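Local coordinates for protein halogenase PltM (Pseudomonas fluorescens, PDB 6BZN) that halogenates phenolic compounds, accepting a range of substrates and halides, and uses FAD as its flavin cofactor, at residues S122-P130 against A233-L244; G344-R352 against V393-Y404. All coordinates share one frame; numbering follows the deposited sequence. Where two conformers were deposited one is given.

Contact 1. Residues S122-P130 against A233-L244; sequences SPDHLVAPP and APLSRTRSPIEL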
ATOM      1  N   SER A 122     -12.516  18.611  17.450  1.00 18.56           N
ATOM      2  CA  SER A 122     -13.380  17.841  18.339  1.00 18.87           C
ATOM      3  C   SER A 122     -13.009  16.353  18.345  1.00 18.49           C
ATOM      4  O   SER A 122     -12.923  15.728  17.285  1.00 17.64           O
ATOM      5  CB  SER A 122     -14.841  18.014  17.944  1.00 18.62           C
ATOM      6  OG  SER A 122     -15.651  17.057  18.589  1.00 18.58           O
ATOM      7  N   PRO A 123     -12.838  15.766  19.539  1.00 18.23           N
ATOM      8  CA  PRO A 123     -12.678  14.306  19.605  1.00 18.45           C
ATOM      9  C   PRO A 123     -13.907  13.478  19.199  1.00 17.60           C
ATOM     10  O   PRO A 123     -13.823  12.258  19.190  1.00 17.31           O
ATOM     11  CB  PRO A 123     -12.314  14.026  21.072  1.00 19.20           C
ATOM     12  CG  PRO A 123     -12.335  15.312  21.779  1.00 19.67           C
ATOM     13  CD  PRO A 123     -12.747  16.415  20.859  1.00 19.42           C
ATOM     14  N   ASP A 124     -15.031  14.120  18.875  1.00 17.55           N
ATOM     15  CA  ASP A 124     -16.158  13.426  18.239  1.00 18.29           C
ATOM     16  C   ASP A 124     -16.104  13.404  16.710  1.00 16.86           C
ATOM     17  O   ASP A 124     -16.926  12.755  16.088  1.00 16.36           O
ATOM     18  CB  ASP A 124     -17.472  14.031  18.710  1.00 19.62           C
ATOM     19  CG  ASP A 124     -17.613  13.956  20.218  1.00 21.65           C
ATOM     20  OD1 ASP A 124     -17.374  12.859  20.779  1.00 22.00           O
ATOM     21  OD2 ASP A 124     -17.907  14.995  20.840  1.00 23.44           O
ATOM     22  N   HIS A 125     -15.132  14.089  16.115  1.00 16.21           N
ATOM     23  CA  HIS A 125     -14.920  14.039  14.659  1.00 15.85           C
ATOM     24  C   HIS A 125     -13.892  12.968  14.327  1.00 15.56           C
ATOM     25  O   HIS A 125     -12.874  13.261  13.678  1.00 14.53           O
ATOM     26  CB  HIS A 125     -14.493  15.415  14.135  1.00 16.20           C
ATOM     27  CG  HIS A 125     -15.553  16.456  14.266  1.00 17.39           C
ATOM     28  ND1 HIS A 125     -15.284  17.805  14.202  1.00 17.97           N
ATOM     29  CD2 HIS A 125     -16.889  16.346  14.456  1.00 18.16           C
ATOM     30  CE1 HIS A 125     -16.409  18.482  14.344  1.00 18.60           C
ATOM     31  NE2 HIS A 125     -17.398  17.620  14.487  1.00 18.40           N
ATOM     32  N   LEU A 126     -14.204  11.736  14.761  1.00 15.74           N
ATOM     33  CA  LEU A 126     -13.367  10.543  14.608  1.00 15.74           C
ATOM     34  C   LEU A 126     -14.169   9.377  14.027  1.00 15.43           C
ATOM     35  O   LEU A 126     -15.335   9.189  14.372  1.00 14.15           O
ATOM     36  CB  LEU A 126     -12.844  10.067  15.973  1.00 17.63           C
ATOM     37  CG  LEU A 126     -11.525  10.584  16.520  1.00 19.67           C
ATOM     38  CD1 LEU A 126     -11.476  12.097  16.487  1.00 20.98           C
ATOM     39  CD2 LEU A 126     -11.333  10.053  17.944  1.00 20.48           C
ATOM     40  N   VAL A 127     -13.538   8.584  13.170  1.00 13.99           N
ATOM     41  CA  VAL A 127     -14.037   7.252  12.833  1.00 14.28           C
ATOM     42  C   VAL A 127     -12.863   6.285  12.940  1.00 15.16           C
ATOM     43  O   VAL A 127     -11.721   6.644  12.632  1.00 15.19           O
ATOM     44  CB  VAL A 127     -14.712   7.146  11.434  1.00 14.08           C
ATOM     45  CG1 VAL A 127     -15.989   7.966  11.379  1.00 14.05           C
ATOM     46  CG2 VAL A 127     -13.778   7.565  10.303  1.00 14.24           C
ATOM     47  N   ALA A 128     -13.141   5.071  13.394  1.00 15.21           N
ATOM     48  CA  ALA A 128     -12.104   4.054  13.518  1.00 15.66           C
ATOM     49  C   ALA A 128     -12.742   2.672  13.525  1.00 16.03           C
ATOM     50  O   ALA A 128     -13.165   2.201  14.569  1.00 16.16           O
ATOM     51  CB  ALA A 128     -11.276   4.276  14.784  1.00 15.76           C
ATOM     52  N   PRO A 129     -12.834   2.025  12.352  1.00 16.36           N
ATOM     53  CA  PRO A 129     -13.386   0.676  12.339  1.00 16.87           C
ATOM     54  C   PRO A 129     -12.317  -0.335  12.739  1.00 17.45           C
ATOM     55  O   PRO A 129     -11.324  -0.448  12.044  1.00 18.23           O
ATOM     56  CB  PRO A 129     -13.833   0.483  10.889  1.00 16.92           C
ATOM     57  CG  PRO A 129     -13.047   1.476  10.081  1.00 16.66           C
ATOM     58  CD  PRO A 129     -12.563   2.550  11.000  1.00 16.55           C
ATOM     59  N   PRO A 130     -12.499  -1.054  13.863  1.00 18.07           N
ATOM     60  CA  PRO A 130     -11.410  -1.913  14.319  1.00 18.50           C
ATOM     61  C   PRO A 130     -11.273  -3.242  13.583  1.00 19.70           C
ATOM     62  O   PRO A 130     -12.244  -3.756  13.007  1.00 19.68           O
ATOM     63  CB  PRO A 130     -11.733  -2.148  15.799  1.00 19.18           C
ATOM     64  CG  PRO A 130     -13.163  -1.852  15.966  1.00 18.91           C
ATOM     65  CD  PRO A 130     -13.639  -1.045  14.806  1.00 18.38           C
ATOM     66  N   ALA A 233      -7.158  13.046  23.531  1.00 17.88           N
ATOM     67  CA  ALA A 233      -8.342  12.580  24.257  1.00 17.51           C
ATOM     68  C   ALA A 233      -8.237  11.112  24.568  1.00 17.42           C
ATOM     69  O   ALA A 233      -7.898  10.325  23.678  1.00 17.44           O
ATOM     70  CB  ALA A 233      -9.606  12.841  23.451  1.00 17.26           C
ATOM     71  N   PRO A 234      -8.550  10.724  25.820  1.00 16.70           N
ATOM     72  CA  PRO A 234      -8.496   9.310  26.196  1.00 16.71           C
ATOM     73  C   PRO A 234      -9.673   8.524  25.643  1.00 16.78           C
ATOM     74  O   PRO A 234     -10.644   9.120  25.152  1.00 17.87           O
ATOM     75  CB  PRO A 234      -8.573   9.370  27.726  1.00 17.44           C
ATOM     76  CG  PRO A 234      -9.447  10.568  27.974  1.00 17.48           C
ATOM     77  CD  PRO A 234      -9.013  11.569  26.942  1.00 17.50           C
ATOM     78  N   LEU A 235      -9.616   7.204  25.773  1.00 17.24           N
ATOM     79  CA  LEU A 235     -10.694   6.325  25.293  1.00 18.22           C
ATOM     80  C   LEU A 235     -12.035   6.625  25.964  1.00 18.15           C
ATOM     81  O   LEU A 235     -13.076   6.481  25.335  1.00 17.68           O
ATOM     82  CB  LEU A 235     -10.358   4.849  25.517  1.00 19.12           C
ATOM     83  CG  LEU A 235      -9.219   4.236  24.710  1.00 20.29           C
ATOM     84  CD1 LEU A 235      -9.085   2.767  25.073  1.00 21.60           C
ATOM     85  CD2 LEU A 235      -9.475   4.414  23.222  1.00 21.07           C
ATOM     86  N   SER A 236     -11.996   7.021  27.239  1.00 18.45           N
ATOM     87  CA  SER A 236     -13.210   7.418  27.980  1.00 18.30           C
ATOM     88  C   SER A 236     -13.932   8.632  27.383  1.00 18.60           C
ATOM     89  O   SER A 236     -15.143   8.799  27.586  1.00 19.17           O
ATOM     90  CB  SER A 236     -12.861   7.689  29.443  1.00 18.55           C
ATOM     91  OG  SER A 236     -11.917   8.738  29.542  1.00 19.32           O
ATOM     92  N   ARG A 237     -13.196   9.481  26.660  1.00 18.27           N
ATOM     93  CA  ARG A 237     -13.770  10.615  25.952  1.00 18.07           C
ATOM     94  C   ARG A 237     -14.183  10.265  24.523  1.00 17.53           C
ATOM     95  O   ARG A 237     -15.284  10.602  24.100  1.00 16.90           O
ATOM     96  CB  ARG A 237     -12.782  11.791  25.957  1.00 18.61           C
ATOM     97  CG  ARG A 237     -13.196  13.012  25.161  1.00 19.70           C
ATOM     98  CD  ARG A 237     -14.484  13.647  25.670  1.00 20.33           C
ATOM     99  NE  ARG A 237     -14.921  14.703  24.756  1.00 20.98           N
ATOM    100  CZ  ARG A 237     -15.669  14.529  23.669  1.00 21.55           C
ATOM    101  NH1 ARG A 237     -16.109  13.326  23.310  1.00 22.38           N
ATOM    102  NH2 ARG A 237     -15.987  15.584  22.927  1.00 22.57           N
ATOM    103  N   THR A 238     -13.305   9.608  23.767  1.00 16.83           N
ATOM    104  CA  THR A 238     -13.598   9.319  22.368  1.00 16.87           C
ATOM    105  C   THR A 238     -14.602   8.188  22.200  1.00 17.40           C
ATOM    106  O   THR A 238     -15.314   8.149  21.204  1.00 17.63           O
ATOM    107  CB  THR A 238     -12.325   8.960  21.574  1.00 16.01           C
ATOM    108  OG1 THR A 238     -11.742   7.791  22.134  1.00 16.11           O
ATOM    109  CG2 THR A 238     -11.344  10.098  21.611  1.00 16.15           C
ATOM    110  N   ARG A 239     -14.645   7.271  23.166  1.00 18.28           N
ATOM    111  CA  ARG A 239     -15.444   6.046  23.077  1.00 20.13           C
ATOM    112  C   ARG A 239     -14.977   5.117  21.953  1.00 19.59           C
ATOM    113  O   ARG A 239     -15.725   4.232  21.520  1.00 19.53           O
ATOM    114  CB  ARG A 239     -16.950   6.340  22.917  1.00 23.16           C
ATOM    115  CG  ARG A 239     -17.492   7.415  23.857  1.00 27.16           C
ATOM    116  CD  ARG A 239     -19.002   7.536  23.693  1.00 31.88           C
ATOM    117  NE  ARG A 239     -19.557   8.689  24.402  1.00 37.23           N
ATOM    118  CZ  ARG A 239     -20.860   8.982  24.494  1.00 41.97           C
ATOM    119  NH1 ARG A 239     -21.249  10.062  25.174  1.00 43.93           N
ATOM    120  NH2 ARG A 239     -21.789   8.206  23.924  1.00 42.93           N
ATOM    121  N   SER A 240     -13.743   5.296  21.479  1.00 18.89           N
ATOM    122  CA  SER A 240     -13.214   4.416  20.462  1.00 18.11           C
ATOM    123  C   SER A 240     -12.970   3.049  21.103  1.00 18.09           C
ATOM    124  O   SER A 240     -12.440   2.976  22.203  1.00 18.35           O
ATOM    125  CB  SER A 240     -11.902   4.941  19.895  1.00 18.04           C
ATOM    126  OG  SER A 240     -11.358   3.968  19.024  1.00 17.66           O
ATOM    127  N   PRO A 241     -13.342   1.967  20.408  1.00 18.24           N
ATOM    128  CA  PRO A 241     -13.043   0.629  20.888  1.00 18.87           C
ATOM    129  C   PRO A 241     -11.543   0.263  20.877  1.00 19.26           C
ATOM    130  O   PRO A 241     -11.170  -0.731  21.494  1.00 20.08           O
ATOM    131  CB  PRO A 241     -13.818  -0.259  19.920  1.00 19.51           C
ATOM    132  CG  PRO A 241     -13.861   0.523  18.661  1.00 19.40           C
ATOM    133  CD  PRO A 241     -13.962   1.947  19.070  1.00 18.62           C
ATOM    134  N   ILE A 242     -10.704   1.042  20.189  1.00 17.92           N
ATOM    135  CA  ILE A 242      -9.258   0.805  20.144  1.00 17.04           C
ATOM    136  C   ILE A 242      -8.523   2.092  20.466  1.00 16.38           C
ATOM    137  O   ILE A 242      -9.012   3.180  20.152  1.00 16.00           O
ATOM    138  CB  ILE A 242      -8.797   0.276  18.762  1.00 17.12           C
ATOM    139  CG1 ILE A 242      -9.179   1.247  17.628  1.00 17.59           C
ATOM    140  CG2 ILE A 242      -9.392  -1.099  18.517  1.00 17.69           C
ATOM    141  CD1 ILE A 242      -8.590   0.894  16.275  1.00 18.40           C
ATOM    142  N   GLU A 243      -7.355   1.969  21.100  1.00 16.44           N
ATOM    143  CA  GLU A 243      -6.473   3.114  21.281  1.00 17.06           C
ATOM    144  C   GLU A 243      -6.030   3.590  19.905  1.00 16.55           C
ATOM    145  O   GLU A 243      -5.561   2.777  19.091  1.00 15.83           O
ATOM    146  CB  GLU A 243      -5.212   2.752  22.061  1.00 18.24           C
ATOM    147  CG  GLU A 243      -5.398   2.343  23.506  1.00 19.63           C
ATOM    148  CD  GLU A 243      -4.131   1.744  24.094  1.00 21.12           C
ATOM    149  OE1 GLU A 243      -3.022   2.277  23.852  1.00 22.30           O
ATOM    150  OE2 GLU A 243      -4.235   0.722  24.788  1.00 23.09           O
ATOM    151  N   LEU A 244      -6.148   4.885  19.647  1.00 16.61           N
ATOM    152  CA  LEU A 244      -5.685   5.430  18.372  1.00 16.95           C
ATOM    153  C   LEU A 244      -4.157   5.314  18.262  1.00 16.07           C
ATOM    154  O   LEU A 244      -3.629   5.197  17.157  1.00 15.40           O
ATOM    155  CB  LEU A 244      -6.135   6.863  18.147  1.00 18.11           C
ATOM    156  CG  LEU A 244      -7.604   7.298  18.258  1.00 19.78           C
ATOM    157  CD1 LEU A 244      -7.919   8.355  17.205  1.00 19.42           C
ATOM    158  CD2 LEU A 244      -8.603   6.170  18.181  1.00 20.61           C
TER
HETATM  159  O   HOH W   1     -15.216   9.976  19.088  1.00 19.36           O
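Pro123 and Thr238 bring the two backbones to a CA-CA distance of 5.8 Å, and the two segments then diverge slightly, with Ala128 facing Ser240 and Pro130 facing Ile242. At one end Arg237, its chain bent at chi2 (61°), lays one guanidinium face over Pro123 CG and presents its NH1/NH2 edge to Asp124. The grip is end-on: NH1 to Asp124 OD1 and NH2 to Asp124 OD2, each 2.9 Å and nearly straight. Both oxygens lie close to the guanidinium plane, yet the carboxylate is turned 44° against it, and OD2 is approached from above its own plane. A lysine in place of Asp124 would probably leave Arg237 without its mate and set two positive charges against each other. Next to the pair, Pro123 CB meets Ala233 CB at 3.8 Å, and Leu126 CD2 touches both Thr238 CG2 (3.7 Å) and Leu244 CD1. A water donates to both Pro123 O and Thr238 O. Farther along, Pro130 puts CG on Pro241 CG (3.7 Å) and CB on Ile242 CG2. The contact thus fastens the loop around helix 235-238 to strand 126-131 at one edge of the mixed sheet by apolar packing, with one charged clasp at its more exposed end.

Contact 2. Residues G344-R352 against V393-Y404; sequences GFIDPLFSR and VATNDQLVSCSY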
ATOM      1  N   GLY A 344       2.920   2.230 -11.271  1.00 12.51           N
ATOM      2  CA  GLY A 344       2.057   3.302 -10.837  1.00 12.98           C
ATOM      3  C   GLY A 344       1.992   3.442  -9.339  1.00 13.38           C
ATOM      4  O   GLY A 344       2.146   2.460  -8.619  1.00 14.32           O
ATOM      5  N   PHE A 345       1.798   4.671  -8.874  1.00 13.05           N
ATOM      6  CA  PHE A 345       1.566   4.941  -7.458  1.00 12.65           C
ATOM      7  C   PHE A 345       0.612   6.103  -7.316  1.00 12.08           C
ATOM      8  O   PHE A 345       0.668   7.026  -8.101  1.00 11.11           O
ATOM      9  CB  PHE A 345       2.867   5.277  -6.743  1.00 13.04           C
ATOM     10  CG  PHE A 345       2.712   5.376  -5.250  1.00 13.45           C
ATOM     11  CD1 PHE A 345       2.593   4.224  -4.490  1.00 13.89           C
ATOM     12  CD2 PHE A 345       2.670   6.604  -4.614  1.00 13.61           C
ATOM     13  CE1 PHE A 345       2.445   4.294  -3.108  1.00 14.45           C
ATOM     14  CE2 PHE A 345       2.535   6.687  -3.236  1.00 14.07           C
ATOM     15  CZ  PHE A 345       2.427   5.523  -2.481  1.00 14.26           C
ATOM     16  N   ILE A 346      -0.251   6.066  -6.299  1.00 11.81           N
ATOM     17  CA  ILE A 346      -1.234   7.130  -6.112  1.00 11.51           C
ATOM     18  C   ILE A 346      -0.965   7.924  -4.844  1.00 11.52           C
ATOM     19  O   ILE A 346      -0.703   9.122  -4.911  1.00 12.18           O
ATOM     20  CB  ILE A 346      -2.669   6.562  -6.136  1.00 11.52           C
ATOM     21  CG1 ILE A 346      -2.962   5.873  -7.489  1.00 11.42           C
ATOM     22  CG2 ILE A 346      -3.686   7.656  -5.859  1.00 11.66           C
ATOM     23  CD1 ILE A 346      -2.834   6.744  -8.733  1.00 11.46           C
ATOM     24  N   ASP A 347      -1.027   7.278  -3.688  1.00 11.52           N
ATOM     25  CA  ASP A 347      -0.899   8.003  -2.426  1.00 11.99           C
ATOM     26  C   ASP A 347      -0.708   7.011  -1.288  1.00 12.13           C
ATOM     27  O   ASP A 347      -1.126   5.871  -1.402  1.00 12.61           O
ATOM     28  CB  ASP A 347      -2.173   8.846  -2.195  1.00 11.73           C
ATOM     29  CG  ASP A 347      -1.989   9.985  -1.189  1.00 11.97           C
ATOM     30  OD1 ASP A 347      -2.151   9.712   0.021  1.00 11.60           O
ATOM     31  OD2 ASP A 347      -1.735  11.162  -1.602  1.00 12.22           O
ATOM     32  N   PRO A 348      -0.068   7.437  -0.190  1.00 12.50           N
ATOM     33  CA  PRO A 348      -0.045   6.564   0.985  1.00 12.24           C
ATOM     34  C   PRO A 348      -1.423   6.270   1.591  1.00 12.06           C
ATOM     35  O   PRO A 348      -1.565   5.280   2.329  1.00 11.58           O
ATOM     36  CB  PRO A 348       0.813   7.332   1.987  1.00 13.03           C
ATOM     37  CG  PRO A 348       0.870   8.743   1.471  1.00 13.03           C
ATOM     38  CD  PRO A 348       0.810   8.607  -0.016  1.00 12.63           C
ATOM     39  N   LEU A 349      -2.416   7.104   1.286  1.00 11.74           N
ATOM     40  CA  LEU A 349      -3.738   7.003   1.898  1.00 11.86           C
ATOM     41  C   LEU A 349      -4.399   5.669   1.611  1.00 11.92           C
ATOM     42  O   LEU A 349      -4.626   5.313   0.459  1.00 11.91           O
ATOM     43  CB  LEU A 349      -4.656   8.127   1.415  1.00 12.13           C
ATOM     44  CG  LEU A 349      -6.032   8.156   2.087  1.00 12.52           C
ATOM     45  CD1 LEU A 349      -5.901   8.555   3.544  1.00 12.93           C
ATOM     46  CD2 LEU A 349      -6.996   9.076   1.357  1.00 12.92           C
ATOM     47  N   PHE A 350      -4.717   4.950   2.680  1.00 11.58           N
ATOM     48  CA  PHE A 350      -5.288   3.589   2.644  1.00 11.70           C
ATOM     49  C   PHE A 350      -4.293   2.488   2.332  1.00 11.49           C
ATOM     50  O   PHE A 350      -4.688   1.322   2.268  1.00 10.88           O
ATOM     51  CB  PHE A 350      -6.512   3.457   1.718  1.00 12.45           C
ATOM     52  CG  PHE A 350      -7.672   4.308   2.119  1.00 12.73           C
ATOM     53  CD1 PHE A 350      -8.267   4.130   3.357  1.00 13.41           C
ATOM     54  CD2 PHE A 350      -8.185   5.256   1.267  1.00 13.20           C
ATOM     55  CE1 PHE A 350      -9.348   4.891   3.755  1.00 13.69           C
ATOM     56  CE2 PHE A 350      -9.269   6.026   1.653  1.00 14.03           C
ATOM     57  CZ  PHE A 350      -9.853   5.843   2.897  1.00 13.97           C
ATOM     58  N   SER A 351      -3.018   2.835   2.133  1.00 11.23           N
ATOM     59  CA  SER A 351      -1.952   1.864   2.017  1.00 12.08           C
ATOM     60  C   SER A 351      -2.241   0.776   0.957  1.00 11.99           C
ATOM     61  O   SER A 351      -2.018  -0.410   1.165  1.00 12.29           O
ATOM     62  CB  SER A 351      -1.630   1.300   3.415  1.00 12.16           C
ATOM     63  OG  SER A 351      -0.308   0.822   3.442  1.00 13.10           O
ATOM     64  N   ARG A 352      -2.730   1.210  -0.204  1.00 12.13           N
ATOM     65  CA  ARG A 352      -3.058   0.289  -1.287  1.00 12.66           C
ATOM     66  C   ARG A 352      -1.817  -0.226  -2.044  1.00 12.87           C
ATOM     67  O   ARG A 352      -1.875  -1.294  -2.647  1.00 12.47           O
ATOM     68  CB  ARG A 352      -4.040   0.931  -2.283  1.00 12.76           C
ATOM     69  CG  ARG A 352      -5.345   1.430  -1.665  1.00 13.24           C
ATOM     70  CD  ARG A 352      -6.086   0.381  -0.837  1.00 13.27           C
ATOM     71  NE  ARG A 352      -6.473  -0.776  -1.643  1.00 13.71           N
ATOM     72  CZ  ARG A 352      -7.219  -1.795  -1.221  1.00 14.17           C
ATOM     73  NH1 ARG A 352      -7.689  -1.839   0.034  1.00 14.26           N
ATOM     74  NH2 ARG A 352      -7.495  -2.785  -2.071  1.00 15.07           N
ATOM     75  N   VAL A 393      -4.261   0.526 -10.086  1.00 11.34           N
ATOM     76  CA  VAL A 393      -3.815   1.911 -10.028  1.00 11.89           C
ATOM     77  C   VAL A 393      -4.983   2.864 -10.346  1.00 11.93           C
ATOM     78  O   VAL A 393      -5.169   3.885  -9.669  1.00 12.13           O
ATOM     79  CB  VAL A 393      -2.599   2.143 -10.962  1.00 12.18           C
ATOM     80  CG1 VAL A 393      -2.242   3.619 -11.052  1.00 12.11           C
ATOM     81  CG2 VAL A 393      -1.393   1.347 -10.446  1.00 12.30           C
ATOM     82  N   ALA A 394      -5.779   2.511 -11.354  1.00 11.85           N
ATOM     83  CA  ALA A 394      -6.964   3.305 -11.703  1.00 12.11           C
ATOM     84  C   ALA A 394      -7.966   3.353 -10.535  1.00 12.21           C
ATOM     85  O   ALA A 394      -8.436   4.421 -10.163  1.00 11.99           O
ATOM     86  CB  ALA A 394      -7.632   2.754 -12.944  1.00 12.45           C
ATOM     87  N   THR A 395      -8.250   2.200  -9.940  1.00 12.56           N
ATOM     88  CA  THR A 395      -9.147   2.146  -8.779  1.00 13.37           C
ATOM     89  C   THR A 395      -8.583   2.946  -7.619  1.00 12.80           C
ATOM     90  O   THR A 395      -9.300   3.696  -6.977  1.00 12.20           O
ATOM     91  CB  THR A 395      -9.409   0.698  -8.343  1.00 14.49           C
ATOM     92  OG1 THR A 395     -10.119   0.033  -9.386  1.00 16.07           O
ATOM     93  CG2 THR A 395     -10.258   0.637  -7.052  1.00 15.70           C
ATOM     94  N   ASN A 396      -7.288   2.788  -7.373  1.00 12.33           N
ATOM     95  CA  ASN A 396      -6.591   3.495  -6.307  1.00 12.79           C
ATOM     96  C   ASN A 396      -6.706   5.022  -6.521  1.00 12.57           C
ATOM     97  O   ASN A 396      -6.958   5.772  -5.575  1.00 11.82           O
ATOM     98  CB  ASN A 396      -5.130   2.998  -6.292  1.00 13.23           C
ATOM     99  CG  ASN A 396      -4.338   3.363  -5.040  1.00 14.31           C
ATOM    100  OD1 ASN A 396      -4.789   4.076  -4.122  1.00 16.41           O
ATOM    101  ND2 ASN A 396      -3.121   2.839  -4.996  1.00 14.07           N
ATOM    102  N   ASP A 397      -6.583   5.457  -7.781  1.00 12.32           N
ATOM    103  CA  ASP A 397      -6.708   6.885  -8.139  1.00 12.72           C
ATOM    104  C   ASP A 397      -8.110   7.432  -7.828  1.00 12.89           C
ATOM    105  O   ASP A 397      -8.228   8.535  -7.287  1.00 12.21           O
ATOM    106  CB  ASP A 397      -6.393   7.080  -9.614  1.00 13.08           C
ATOM    107  CG  ASP A 397      -6.256   8.549 -10.012  1.00 14.18           C
ATOM    108  OD1 ASP A 397      -5.734   9.372  -9.229  1.00 14.36           O
ATOM    109  OD2 ASP A 397      -6.637   8.869 -11.162  1.00 15.29           O
ATOM    110  N   GLN A 398      -9.161   6.680  -8.168  0.52 13.14           N
ATOM    111  CA  GLN A 398     -10.530   7.112  -7.842  0.52 13.42           C
ATOM    112  C   GLN A 398     -10.750   7.108  -6.334  0.52 12.94           C
ATOM    113  O   GLN A 398     -11.221   8.106  -5.769  0.52 12.66           O
ATOM    114  CB  GLN A 398     -11.589   6.260  -8.550  0.52 14.51           C
ATOM    115  CG  GLN A 398     -11.792   6.592 -10.028  0.52 15.19           C
ATOM    116  CD  GLN A 398     -12.361   7.990 -10.266  0.52 16.36           C
ATOM    117  OE1 GLN A 398     -13.424   8.346  -9.743  0.52 17.20           O
ATOM    118  NE2 GLN A 398     -11.650   8.797 -11.053  0.52 17.20           N
ATOM    119  N   LEU A 399     -10.353   6.021  -5.672  1.00 12.56           N
ATOM    120  CA  LEU A 399     -10.505   5.949  -4.220  1.00 12.36           C
ATOM    121  C   LEU A 399      -9.883   7.151  -3.516  1.00 11.87           C
ATOM    122  O   LEU A 399     -10.531   7.791  -2.676  1.00 11.66           O
ATOM    123  CB  LEU A 399      -9.907   4.655  -3.675  1.00 12.59           C
ATOM    124  CG  LEU A 399      -9.784   4.522  -2.154  1.00 13.40           C
ATOM    125  CD1 LEU A 399     -11.162   4.459  -1.502  1.00 13.63           C
ATOM    126  CD2 LEU A 399      -8.945   3.319  -1.779  1.00 13.62           C
ATOM    127  N   VAL A 400      -8.650   7.470  -3.884  1.00 11.22           N
ATOM    128  CA  VAL A 400      -7.880   8.465  -3.172  1.00 11.31           C
ATOM    129  C   VAL A 400      -8.345   9.870  -3.546  1.00 11.42           C
ATOM    130  O   VAL A 400      -8.545  10.691  -2.663  1.00 11.34           O
ATOM    131  CB  VAL A 400      -6.357   8.290  -3.387  1.00 11.07           C
ATOM    132  CG1 VAL A 400      -5.589   9.505  -2.890  1.00 11.08           C
ATOM    133  CG2 VAL A 400      -5.875   7.038  -2.672  1.00 10.85           C
ATOM    134  N   SER A 401      -8.523  10.148  -4.832  1.00 12.07           N
ATOM    135  CA  SER A 401      -8.987  11.470  -5.251  1.00 12.58           C
ATOM    136  C   SER A 401     -10.336  11.804  -4.606  1.00 13.03           C
ATOM    137  O   SER A 401     -10.525  12.899  -4.074  1.00 13.13           O
ATOM    138  CB  SER A 401      -9.063  11.597  -6.775  1.00 13.01           C
ATOM    139  OG  SER A 401      -9.977  10.673  -7.347  1.00 14.05           O
ATOM    140  N   CYS A 402     -11.266  10.856  -4.621  1.00 13.25           N
ATOM    141  CA  CYS A 402     -12.573  11.084  -3.976  1.00 12.97           C
ATOM    142  C   CYS A 402     -12.438  11.261  -2.453  1.00 12.51           C
ATOM    143  O   CYS A 402     -13.175  12.048  -1.860  1.00 12.31           O
ATOM    144  CB  CYS A 402     -13.553   9.969  -4.334  1.00 13.88           C
ATOM    145  SG  CYS A 402     -13.981   9.967  -6.098  1.00 15.00           S
ATOM    146  N   SER A 403     -11.492  10.558  -1.828  1.00 11.67           N
ATOM    147  CA  SER A 403     -11.233  10.720  -0.408  1.00 11.86           C
ATOM    148  C   SER A 403     -10.725  12.120  -0.064  1.00 11.92           C
ATOM    149  O   SER A 403     -11.180  12.722   0.899  1.00 11.61           O
ATOM    150  CB  SER A 403     -10.226   9.680   0.084  1.00 11.59           C
ATOM    151  OG  SER A 403     -10.749   8.376  -0.041  1.00 11.45           O
ATOM    152  N   TYR A 404      -9.772  12.624  -0.844  1.00 12.38           N
ATOM    153  CA  TYR A 404      -9.254  13.972  -0.609  1.00 13.09           C
ATOM    154  C   TYR A 404     -10.381  15.035  -0.697  1.00 13.82           C
ATOM    155  O   TYR A 404     -10.340  16.027   0.008  1.00 13.84           O
ATOM    156  CB  TYR A 404      -8.125  14.313  -1.579  1.00 13.13           C
ATOM    157  CG  TYR A 404      -6.719  13.950  -1.121  1.00 12.81           C
ATOM    158  CD1 TYR A 404      -6.211  12.669  -1.291  1.00 12.65           C
ATOM    159  CD2 TYR A 404      -5.878  14.906  -0.547  1.00 12.52           C
ATOM    160  CE1 TYR A 404      -4.910  12.355  -0.907  1.00 12.24           C
ATOM    161  CE2 TYR A 404      -4.583  14.591  -0.163  1.00 12.45           C
ATOM    162  CZ  TYR A 404      -4.096  13.312  -0.349  1.00 11.98           C
ATOM    163  OH  TYR A 404      -2.788  13.004   0.023  1.00 11.56           O
TER
HETATM  164  O   HOH W   2      -0.869   4.095  -4.178  1.00 14.66           O
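Ile346 lies across helix 383-406: its side chain runs past that of Val400 in the opposite direction, CG2 3.7 Å from Val400 CB, and crosses that of Asp397 at about a right angle, CD1 resting on Asp397 CB. With CG1 beside the backbone N (chi1 -60°), the longer branch runs to Val393 O and the CG2 branch to Val400, so one isoleucine spans two helical turns. Asp347 comes against Tyr404 from the opposite direction. The Tyr404 hydroxyl donates to Asp347 OD2 at 2.7 Å, on its syn side but 27° out of the carboxylate plane; the carboxylate is set 78° to the ring and lies at its edge. Asp347 OD1 turns back to accept from Leu349 N through its anti lone pair, an Asx turn that overlaps the type II turn Pro348-Ser351; Thr215 and Trp257 bind the same carboxylate. This loop joins helix 340-343 to helix 352-374 and carries Ser351, an FAD-binding residue. Beyond the turn, the Phe350 ring offers its edge to Ser403 OG, 3.3 Å from CE2, and meets Leu399 CD2 obliquely; Trp420 stacks on the ring. Leu349 CD2 presses on Ser403 CB at 3.5 Å. Arg352 crosses Asn396 obliquely, its CB 3.4 Å from Asn396 ND2, and extends its guanidinium to a salt bridge with Glu69. Gly344 CA sits 4.0 Å from Val393 CG2.

How the contacts relate
Contact 2 lies near the middle of the molecule, its centre about 9 Å from that of the chain, whereas contact 1 is peripheral, about 24 Å out, with a buried interior and an exposed margin. They share neither segment and do not touch; the nearest atoms of contact 1 and contact 2 are about 8 Å apart. Helix 410-441 nevertheless packs against both, receiving Val127 and Pro129 from the strand of contact 1 and Phe350, Leu399 and Ser403 from contact 2. Chemistry follows place: 122-130 against 233-244 joins loop to sheet edge with prolines and a charged pair, while 344-352 against 393-404 seats an FAD-site loop on a long helix through branched aliphatics and a buried carboxylate held by several hydrogen bonds.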